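Local coordinates for periplasmic binding protein/LacI transcriptional regulator (Brachyspira murdochii, PDB 4KQC), which probably binds a carbohydrate as the solute-binding component of an ABC transporter, at residues A28-Q32 against N33-I37; D53-D56 against S57-K61; D99-Q102 against G103-A107. One frame throughout, in Å; residues are numbered along the deposited sequence. Where two conformers were deposited one is given.

Contact 1. Residues A28-Q32 against N33-I37; sequences AAAKQ and NGVKI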
ATOM      1  N   ALA A  28     -21.658   3.041   3.973  1.00 12.27           N
ATOM      2  CA  ALA A  28     -22.516   3.296   2.835  1.00 12.36           C
ATOM      3  C   ALA A  28     -23.108   2.044   2.231  1.00 12.82           C
ATOM      4  O   ALA A  28     -24.323   1.997   1.989  1.00 13.34           O
ATOM      5  CB  ALA A  28     -21.848   4.135   1.761  1.00 12.22           C
ATOM      6  N   ALA A  29     -22.264   1.051   1.956  1.00 13.21           N
ATOM      7  CA  ALA A  29     -22.714  -0.219   1.420  1.00 13.11           C
ATOM      8  C   ALA A  29     -23.611  -0.866   2.427  1.00 12.72           C
ATOM      9  O   ALA A  29     -24.586  -1.534   2.032  1.00 12.76           O
ATOM     10  CB  ALA A  29     -21.539  -1.145   1.106  1.00 13.31           C
ATOM     11  N   ALA A  30     -23.331  -0.735   3.724  1.00 13.28           N
ATOM     12  CA  ALA A  30     -24.171  -1.415   4.702  1.00 13.77           C
ATOM     13  C   ALA A  30     -25.598  -0.831   4.645  1.00 15.13           C
ATOM     14  O   ALA A  30     -26.614  -1.564   4.578  1.00 14.75           O
ATOM     15  CB  ALA A  30     -23.595  -1.282   6.099  1.00 14.20           C
ATOM     16  N   LYS A  31     -25.693   0.481   4.630  1.00 15.69           N
ATOM     17  CA  LYS A  31     -27.010   1.129   4.570  0.50 17.05           C
ATOM     18  C   LYS A  31     -27.734   0.767   3.262  1.00 17.49           C
ATOM     19  O   LYS A  31     -28.947   0.428   3.279  1.00 15.92           O
ATOM     20  CB  LYS A  31     -26.873   2.635   4.721  0.50 18.19           C
ATOM     21  CG  LYS A  31     -28.189   3.410   4.567  0.50 19.44           C
ATOM     22  CD  LYS A  31     -28.012   4.902   4.832  0.50 20.25           C
ATOM     23  CE  LYS A  31     -29.305   5.714   4.593  0.50 19.96           C
ATOM     24  NZ  LYS A  31     -30.199   5.134   3.554  0.50 20.09           N
ATOM     25  N   GLN A  32     -27.011   0.783   2.133  1.00 16.65           N
ATOM     26  CA  GLN A  32     -27.621   0.437   0.851  1.00 17.99           C
ATOM     27  C   GLN A  32     -28.255  -0.959   0.834  1.00 17.24           C
ATOM     28  O   GLN A  32     -29.328  -1.153   0.336  1.00 17.04           O
ATOM     29  CB  GLN A  32     -26.632   0.568  -0.272  1.00 18.26           C
ATOM     30  CG  GLN A  32     -27.273   0.636  -1.633  1.00 20.71           C
ATOM     31  CD  GLN A  32     -26.265   0.739  -2.745  1.00 21.20           C
ATOM     32  OE1 GLN A  32     -26.068  -0.220  -3.480  1.00 25.34           O
ATOM     33  NE2 GLN A  32     -25.629   1.892  -2.869  1.00 21.50           N
ATOM     34  N   ASN A  33     -27.626  -1.903   1.515  1.00 16.87           N
ATOM     35  CA  ASN A  33     -28.078  -3.306   1.532  1.00 16.92           C
ATOM     36  C   ASN A  33     -28.902  -3.724   2.749  1.00 16.73           C
ATOM     37  O   ASN A  33     -29.250  -4.889   2.894  1.00 18.40           O
ATOM     38  CB  ASN A  33     -26.861  -4.217   1.348  1.00 17.54           C
ATOM     39  CG  ASN A  33     -26.267  -4.060  -0.026  1.00 19.03           C
ATOM     40  OD1 ASN A  33     -26.893  -4.484  -1.039  1.00 19.34           O
ATOM     41  ND2 ASN A  33     -25.124  -3.373  -0.115  1.00 17.08           N
ATOM     42  N   GLY A  34     -29.179  -2.793   3.630  1.00 15.34           N
ATOM     43  CA  GLY A  34     -30.067  -3.026   4.769  1.00 16.73           C
ATOM     44  C   GLY A  34     -29.436  -3.889   5.840  1.00 16.27           C
ATOM     45  O   GLY A  34     -30.114  -4.701   6.471  1.00 18.07           O
ATOM     46  N   VAL A  35     -28.158  -3.702   6.034  1.00 14.70           N
ATOM     47  CA  VAL A  35     -27.443  -4.531   7.001  1.00 15.19           C
ATOM     48  C   VAL A  35     -26.716  -3.627   7.991  1.00 15.29           C
ATOM     49  O   VAL A  35     -26.202  -2.579   7.623  1.00 14.59           O
ATOM     50  CB  VAL A  35     -26.544  -5.542   6.267  1.00 16.47           C
ATOM     51  CG1 VAL A  35     -25.497  -4.877   5.391  1.00 16.12           C
ATOM     52  CG2 VAL A  35     -25.821  -6.429   7.289  1.00 17.22           C
ATOM     53  N   LYS A  36     -26.701  -4.034   9.263  1.00 14.54           N
ATOM     54  CA  LYS A  36     -25.905  -3.405  10.277  1.00 15.30           C
ATOM     55  C   LYS A  36     -24.506  -4.009  10.253  1.00 13.24           C
ATOM     56  O   LYS A  36     -24.349  -5.226  10.058  1.00 13.27           O
ATOM     57  CB  LYS A  36     -26.504  -3.640  11.681  1.00 17.92           C
ATOM     58  CG  LYS A  36     -27.882  -3.010  11.842  1.00 23.52           C
ATOM     59  CD  LYS A  36     -27.795  -1.577  12.341  1.00 29.18           C
ATOM     60  CE  LYS A  36     -29.050  -0.810  11.976  1.00 32.92           C
ATOM     61  NZ  LYS A  36     -29.227   0.396  12.811  1.00 37.40           N
ATOM     62  N   ILE A  37     -23.489  -3.162  10.389  1.00 13.33           N
ATOM     63  CA  ILE A  37     -22.132  -3.634  10.531  1.00 12.99           C
ATOM     64  C   ILE A  37     -21.488  -3.177  11.834  1.00 12.86           C
ATOM     65  O   ILE A  37     -21.865  -2.152  12.416  1.00 14.17           O
ATOM     66  CB  ILE A  37     -21.216  -3.197   9.355  1.00 12.55           C
ATOM     67  CG1 ILE A  37     -21.009  -1.676   9.304  1.00 12.30           C
ATOM     68  CG2 ILE A  37     -21.704  -3.817   8.046  1.00 12.77           C
ATOM     69  CD1 ILE A  37     -19.964  -1.239   8.279  1.00 12.75           C
TER
HETATM   70  O   HOH W   1     -27.607  -2.715  -3.208  1.00 25.14           O
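Asn33 folds its side-chain amide back over the last turn of the helix, and its backbone N and its side-chain ND2 both donate to Ala29 O. Asn33 N is the donor of the ordinary helical bond to Ala29 O (3.1 Å), while Asn33 ND2 reaches Ala29 O at 2.9 Å. The two come from opposite faces of the carbonyl plane, each tilted out of it, so one acceptor is gripped from both sides. This return is possible because CG lies beside the backbone N, opposite the carbonyl carbon (chi1 -67°). The other branch of the amide, Asn33 OD1, takes a bond from a water that also donates to OE1 of Gln32, whose side chain runs out extended. With an alanine here, Ala29 O would lose its side-chain donor and the water its link to Gln32, so the helix end would probably be held less firmly.

The chain then leaves the helix through a Schellman motif, defined by the positive phi of Gly34 (73°) and two bonds back into the last turn. Gly34 N bonds to Lys31 O from above the carbonyl plane. Val35 N bonds to Ala30 O at 3.0 Å, almost straight at 177°. Beyond the turn the methyl of Ala30 is the meeting point for apolar groups: CG2 of Ile37 approaches Ala30 CB to 3.7 Å, and CG1 of Val35 lies 4.1 Å from Ala30 CB.

The contact is the helix-to-strand corner of the beta-alpha-beta unit made by strand 6-10, helix 18-33 and strand 36-40. Val35 and Ile37 also touch Ile7 on strand 6-10, and helix 273-288 packs against Ala29 through Phe278 and Val281 and against Asn33 through Tyr285.

Contact 2. Residues D53-D56 against S57-K61; sequences DLLD and SEINK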
ATOM      1  N   ASP A  53      -8.307 -10.827  19.377  1.00 11.05           N
ATOM      2  CA  ASP A  53      -9.430 -10.830  20.324  1.00 11.83           C
ATOM      3  C   ASP A  53     -10.699 -10.273  19.772  1.00 10.79           C
ATOM      4  O   ASP A  53     -11.801 -10.809  20.031  1.00 10.01           O
ATOM      5  CB  ASP A  53      -9.094  -9.971  21.553  1.00 13.13           C
ATOM      6  CG  ASP A  53      -7.928 -10.531  22.446  1.00 15.63           C
ATOM      7  OD1 ASP A  53      -7.685 -11.762  22.441  1.00 17.61           O
ATOM      8  OD2 ASP A  53      -7.341  -9.738  23.233  1.00 15.94           O
ATOM      9  N   LEU A  54     -10.575  -9.162  19.018  1.00  9.87           N
ATOM     10  CA  LEU A  54     -11.747  -8.541  18.401  1.00 10.89           C
ATOM     11  C   LEU A  54     -12.373  -9.493  17.362  1.00 11.26           C
ATOM     12  O   LEU A  54     -13.590  -9.604  17.309  1.00 11.96           O
ATOM     13  CB  LEU A  54     -11.376  -7.194  17.769  1.00 11.67           C
ATOM     14  CG  LEU A  54     -11.049  -6.045  18.773  1.00 12.56           C
ATOM     15  CD1 LEU A  54     -10.438  -4.869  18.020  1.00 13.17           C
ATOM     16  CD2 LEU A  54     -12.312  -5.658  19.497  1.00 13.26           C
ATOM     17  N   LEU A  55     -11.534 -10.122  16.537  1.00 10.49           N
ATOM     18  CA  LEU A  55     -12.037 -11.113  15.570  1.00 11.13           C
ATOM     19  C   LEU A  55     -12.769 -12.276  16.308  1.00 11.20           C
ATOM     20  O   LEU A  55     -13.891 -12.656  15.923  1.00 10.88           O
ATOM     21  CB  LEU A  55     -10.893 -11.595  14.692  1.00 10.25           C
ATOM     22  CG  LEU A  55     -11.287 -12.642  13.642  1.00 10.55           C
ATOM     23  CD1 LEU A  55     -12.419 -12.157  12.725  1.00 10.42           C
ATOM     24  CD2 LEU A  55     -10.058 -12.939  12.832  1.00 10.62           C
ATOM     25  N   ASP A  56     -12.179 -12.808  17.377  1.00 11.28           N
ATOM     26  CA  ASP A  56     -12.881 -13.798  18.154  1.00 12.20           C
ATOM     27  C   ASP A  56     -14.214 -13.364  18.689  1.00 11.81           C
ATOM     28  O   ASP A  56     -15.185 -14.134  18.633  1.00 11.78           O
ATOM     29  CB  ASP A  56     -12.022 -14.213  19.335  1.00 13.95           C
ATOM     30  CG  ASP A  56     -10.939 -15.252  18.914  1.00 17.26           C
ATOM     31  OD1 ASP A  56     -11.210 -16.062  17.998  1.00 22.78           O
ATOM     32  OD2 ASP A  56      -9.859 -15.309  19.543  1.00 24.49           O
ATOM     33  N   SER A  57     -14.238 -12.167  19.278  1.00 11.01           N
ATOM     34  CA  SER A  57     -15.467 -11.594  19.788  0.50 11.57           C
ATOM     35  C   SER A  57     -16.559 -11.480  18.714  1.00 10.89           C
ATOM     36  O   SER A  57     -17.718 -11.788  18.956  1.00 11.45           O
ATOM     37  CB  SER A  57     -15.139 -10.250  20.483  0.50 11.44           C
ATOM     38  OG  SER A  57     -14.413 -10.481  21.720  0.50 12.85           O
ATOM     39  N   GLU A  58     -16.192 -11.091  17.494  1.00 11.37           N
ATOM     40  CA  GLU A  58     -17.125 -10.974  16.419  1.00 11.34           C
ATOM     41  C   GLU A  58     -17.595 -12.373  15.934  1.00 10.43           C
ATOM     42  O   GLU A  58     -18.769 -12.539  15.610  1.00 11.11           O
ATOM     43  CB  GLU A  58     -16.496 -10.168  15.257  1.00 12.03           C
ATOM     44  CG  GLU A  58     -16.311  -8.693  15.564  1.00 13.70           C
ATOM     45  CD  GLU A  58     -17.628  -7.987  15.897  1.00 15.69           C
ATOM     46  OE1 GLU A  58     -18.560  -8.116  15.111  1.00 17.09           O
ATOM     47  OE2 GLU A  58     -17.811  -7.384  17.002  1.00 19.71           O
ATOM     48  N   ILE A  59     -16.692 -13.334  15.890  1.00 10.14           N
ATOM     49  CA  ILE A  59     -17.064 -14.687  15.485  1.00 10.44           C
ATOM     50  C   ILE A  59     -18.150 -15.202  16.456  1.00 10.94           C
ATOM     51  O   ILE A  59     -19.137 -15.831  16.059  1.00 10.98           O
ATOM     52  CB  ILE A  59     -15.845 -15.624  15.497  1.00 10.34           C
ATOM     53  CG1 ILE A  59     -14.847 -15.258  14.414  1.00 10.25           C
ATOM     54  CG2 ILE A  59     -16.320 -17.061  15.318  1.00 10.80           C
ATOM     55  CD1 ILE A  59     -13.501 -15.897  14.550  1.00 10.37           C
ATOM     56  N   ASN A  60     -17.940 -14.978  17.734  1.00 11.81           N
ATOM     57  CA  ASN A  60     -18.859 -15.422  18.739  1.00 13.41           C
ATOM     58  C   ASN A  60     -20.280 -14.901  18.621  1.00 13.64           C
ATOM     59  O   ASN A  60     -21.233 -15.527  19.145  1.00 14.99           O
ATOM     60  CB  ASN A  60     -18.316 -15.077  20.145  1.00 13.54           C
ATOM     61  CG  ASN A  60     -17.064 -15.820  20.525  1.00 16.37           C
ATOM     62  OD1 ASN A  60     -16.687 -16.772  19.893  1.00 19.96           O
ATOM     63  ND2 ASN A  60     -16.379 -15.321  21.526  1.00 20.51           N
ATOM     64  N   LYS A  61     -20.459 -13.753  17.951  1.00 12.35           N
ATOM     65  CA  LYS A  61     -21.774 -13.166  17.643  1.00 12.99           C
ATOM     66  C   LYS A  61     -22.613 -13.879  16.593  1.00 12.23           C
ATOM     67  O   LYS A  61     -23.797 -13.475  16.348  1.00 12.49           O
ATOM     68  CB  LYS A  61     -21.613 -11.710  17.236  1.00 13.74           C
ATOM     69  CG  LYS A  61     -20.994 -10.851  18.338  1.00 15.64           C
ATOM     70  CD  LYS A  61     -20.902  -9.393  17.878  1.00 17.56           C
ATOM     71  CE  LYS A  61     -20.349  -8.489  18.951  1.00 20.64           C
ATOM     72  NZ  LYS A  61     -20.183  -7.109  18.428  1.00 22.98           N
TER
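Ile59 lies one helical turn beyond Leu55, and its side chain can be followed back along that turn. CB packs over two carbonyl oxygens, 3.5 Å from Asp56 O and 3.6 Å from Leu55 O. CG1 is turned beside the backbone N (chi1 -68°), which brings it to 3.2 Å from Leu55 O, the oxygen that also accepts Ile59 N at 2.9 Å. At the tip, CD1 is still 3.5 Å from Leu55 O and then meets CG of Leu55 at 4.0 Å, the two side chains crossing at a slant. Asp56 runs alongside Ile59, pointing the same way, and its OD1 stands 4.1 Å from Ile59 CD1, a van der Waals approach only; the carboxylate itself is held by Arg81 in a salt bridge and by Gln78 in a hydrogen bond.

A neighbouring helical bond runs from Glu58 N to Leu54 O. The bent chain of Glu58 leads its carboxylate away to Lys61, whose NZ forms a salt bridge with Glu58 OE2 at 2.8 Å, while OE1 bonds to Tyr6 OH.

These residues belong to the later part of helix 48-60, which follows strand 36-40 and precedes strand 66-68. Its apolar side rests on the sheet, with Leu55 against Val10, Ile66 and Phe68 and Ile59 against Ile66, and Ile59 also packs on helix 76-84 at Gln78, Arg81 and Ile82.

Contact 3. Residues D99-Q102 against G103-A107; sequences DQAQ and GAVLA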
ATOM      1  N   ASP A  99      -1.194 -18.026   3.092  1.00 16.71           N
ATOM      2  CA  ASP A  99      -0.856 -19.207   3.857  1.00 14.95           C
ATOM      3  C   ASP A  99      -1.627 -19.369   5.155  1.00 15.19           C
ATOM      4  O   ASP A  99      -1.416 -20.362   5.885  1.00 17.04           O
ATOM      5  CB  ASP A  99       0.704 -19.336   4.055  1.00 15.68           C
ATOM      6  CG  ASP A  99       1.305 -18.325   5.057  1.00 18.39           C
ATOM      7  OD1 ASP A  99       0.578 -17.638   5.797  1.00 18.50           O
ATOM      8  OD2 ASP A  99       2.545 -18.255   5.099  1.00 19.41           O
ATOM      9  N   GLN A 100      -2.512 -18.433   5.467  1.00 12.68           N
ATOM     10  CA  GLN A 100      -3.399 -18.538   6.627  1.00 11.75           C
ATOM     11  C   GLN A 100      -4.840 -18.821   6.219  1.00 11.90           C
ATOM     12  O   GLN A 100      -5.679 -19.045   7.093  1.00 12.46           O
ATOM     13  CB  GLN A 100      -3.384 -17.274   7.469  1.00 11.33           C
ATOM     14  CG  GLN A 100      -2.018 -16.993   8.071  1.00 11.02           C
ATOM     15  CD  GLN A 100      -1.988 -15.878   9.104  1.00 11.44           C
ATOM     16  OE1 GLN A 100      -3.015 -15.430   9.595  1.00 12.76           O
ATOM     17  NE2 GLN A 100      -0.789 -15.377   9.367  1.00 12.01           N
ATOM     18  N   ALA A 101      -5.177 -18.660   4.946  1.00 12.89           N
ATOM     19  CA  ALA A 101      -6.572 -18.624   4.572  1.00 12.30           C
ATOM     20  C   ALA A 101      -7.319 -19.954   4.667  1.00 12.57           C
ATOM     21  O   ALA A 101      -8.562 -19.970   4.776  1.00 12.98           O
ATOM     22  CB  ALA A 101      -6.693 -18.073   3.129  1.00 11.81           C
ATOM     23  N   GLN A 102      -6.612 -21.075   4.580  1.00 13.50           N
ATOM     24  CA  GLN A 102      -7.215 -22.385   4.780  1.00 13.85           C
ATOM     25  C   GLN A 102      -8.459 -22.677   3.911  1.00 13.72           C
ATOM     26  O   GLN A 102      -9.379 -23.387   4.338  1.00 14.25           O
ATOM     27  CB  GLN A 102      -7.532 -22.554   6.293  1.00 14.43           C
ATOM     28  CG  GLN A 102      -6.315 -22.564   7.205  1.00 14.96           C
ATOM     29  CD  GLN A 102      -6.673 -22.379   8.685  1.00 15.65           C
ATOM     30  OE1 GLN A 102      -7.134 -23.293   9.359  1.00 18.17           O
ATOM     31  NE2 GLN A 102      -6.503 -21.181   9.184  1.00 14.98           N
ATOM     32  N   GLY A 103      -8.487 -22.137   2.685  1.00 14.79           N
ATOM     33  CA  GLY A 103      -9.625 -22.375   1.820  1.00 15.09           C
ATOM     34  C   GLY A 103     -10.880 -21.680   2.208  1.00 15.32           C
ATOM     35  O   GLY A 103     -11.916 -22.068   1.708  1.00 18.57           O
ATOM     36  N   ALA A 104     -10.825 -20.801   3.201  1.00 13.97           N
ATOM     37  CA  ALA A 104     -12.049 -20.196   3.760  1.00 13.93           C
ATOM     38  C   ALA A 104     -12.387 -18.808   3.181  1.00 13.50           C
ATOM     39  O   ALA A 104     -13.495 -18.285   3.430  1.00 16.22           O
ATOM     40  CB  ALA A 104     -11.942 -20.137   5.257  1.00 15.15           C
ATOM     41  N   VAL A 105     -11.448 -18.203   2.460  1.00 12.71           N
ATOM     42  CA  VAL A 105     -11.662 -16.852   2.009  1.00 12.58           C
ATOM     43  C   VAL A 105     -12.360 -16.909   0.625  1.00 12.82           C
ATOM     44  O   VAL A 105     -11.762 -17.325  -0.339  1.00 14.10           O
ATOM     45  CB  VAL A 105     -10.351 -16.033   1.956  1.00 12.62           C
ATOM     46  CG1 VAL A 105     -10.645 -14.638   1.384  1.00 13.66           C
ATOM     47  CG2 VAL A 105      -9.706 -16.007   3.329  1.00 12.88           C
ATOM     48  N   LEU A 106     -13.593 -16.430   0.567  1.00 12.56           N
ATOM     49  CA  LEU A 106     -14.362 -16.509  -0.650  1.00 12.35           C
ATOM     50  C   LEU A 106     -13.950 -15.548  -1.764  1.00 13.13           C
ATOM     51  O   LEU A 106     -14.066 -15.885  -2.963  1.00 13.03           O
ATOM     52  CB  LEU A 106     -15.844 -16.326  -0.329  1.00 13.18           C
ATOM     53  CG  LEU A 106     -16.549 -17.408   0.480  1.00 14.09           C
ATOM     54  CD1 LEU A 106     -17.911 -16.915   0.940  1.00 14.53           C
ATOM     55  CD2 LEU A 106     -16.750 -18.631  -0.377  1.00 15.48           C
ATOM     56  N   ALA A 107     -13.555 -14.353  -1.357  1.00 12.48           N
ATOM     57  CA  ALA A 107     -13.228 -13.249  -2.219  1.00 12.36           C
ATOM     58  C   ALA A 107     -12.603 -12.164  -1.370  1.00 12.89           C
ATOM     59  O   ALA A 107     -12.779 -12.153  -0.132  1.00 11.97           O
ATOM     60  CB  ALA A 107     -14.456 -12.744  -2.923  1.00 12.30           C
TER
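Ala101 and Ala104 are the ends of a type I' beta turn, and the backbone angles identify it: both central residues have positive phi, Gln102 at 53° and Gly103 at 72°. The turn is closed by one bond across the segments, Ala104 N to Ala101 O at 2.9 Å, with the N-H pointing well at the oxygen although the nitrogen stands above the carbonyl plane. After Ala104 the chain goes on into a weakly bonded strand beginning about Val105.

The side chains meet just across the mouth of the turn, between its first residue and the one after its last. The methyl of Ala101 touches one branch of Val105, CB to CG2 at 3.7 Å. That branch is the one set beside the backbone N of Val105, opposite its carbonyl carbon. Ala104 CB also comes to 3.4 Å from Ala101 O, flanking the oxygen that its own N-H occupies.

Gln102 leaves the turn and looks backwards along the chain. Its CG stands beside its own backbone N (chi1 -64°), and the extended remainder carries NE2 to Gln100 O at 3.1 Å. The oxygen lies close to the amide plane of Gln102, but the donor is above the carbonyl plane of Gln100. The strongest partner of NE2 is Thr76 O, at the start of helix 76-84, and Gln100 is itself held through its amide by Phe75 N and Gly73 O. Elsewhere Gln102 O accepts from Lys83 NZ on helix 76-84, and Val105 also touches Ile96.

The chemistry is thus divided. Backbone bonding and positive phi fix the reversal, a single methyl contact between Ala101 and Val105 is its apolar part, and the amide of Gln102 ties the loop's polar atoms to the start of helix 76-84, two acceptors sharing one NH2 group.

The three contacts follow one another along the chain without overlap, and all lie in the lobe built on the parallel sheet with strand order 36-40, 6-10, 66-68, 89-92, 105-110 and 296-297. Contact 1 leads into the outermost strand 36-40, contact 2 lies in the helix that follows that strand, and contact 3 leads into strand 105-110. The centres of contacts 1 and 2 lie about 20 Å apart, of 2 and 3 about 18 Å, of 1 and 3 about 24 Å, and none touches another. Contacts 2 and 3 both involve helix 76-84. Two are connections into sheet strands and one is packing within a helix that covers the sheet, all in one lobe of the periplasmic-binding-protein fold.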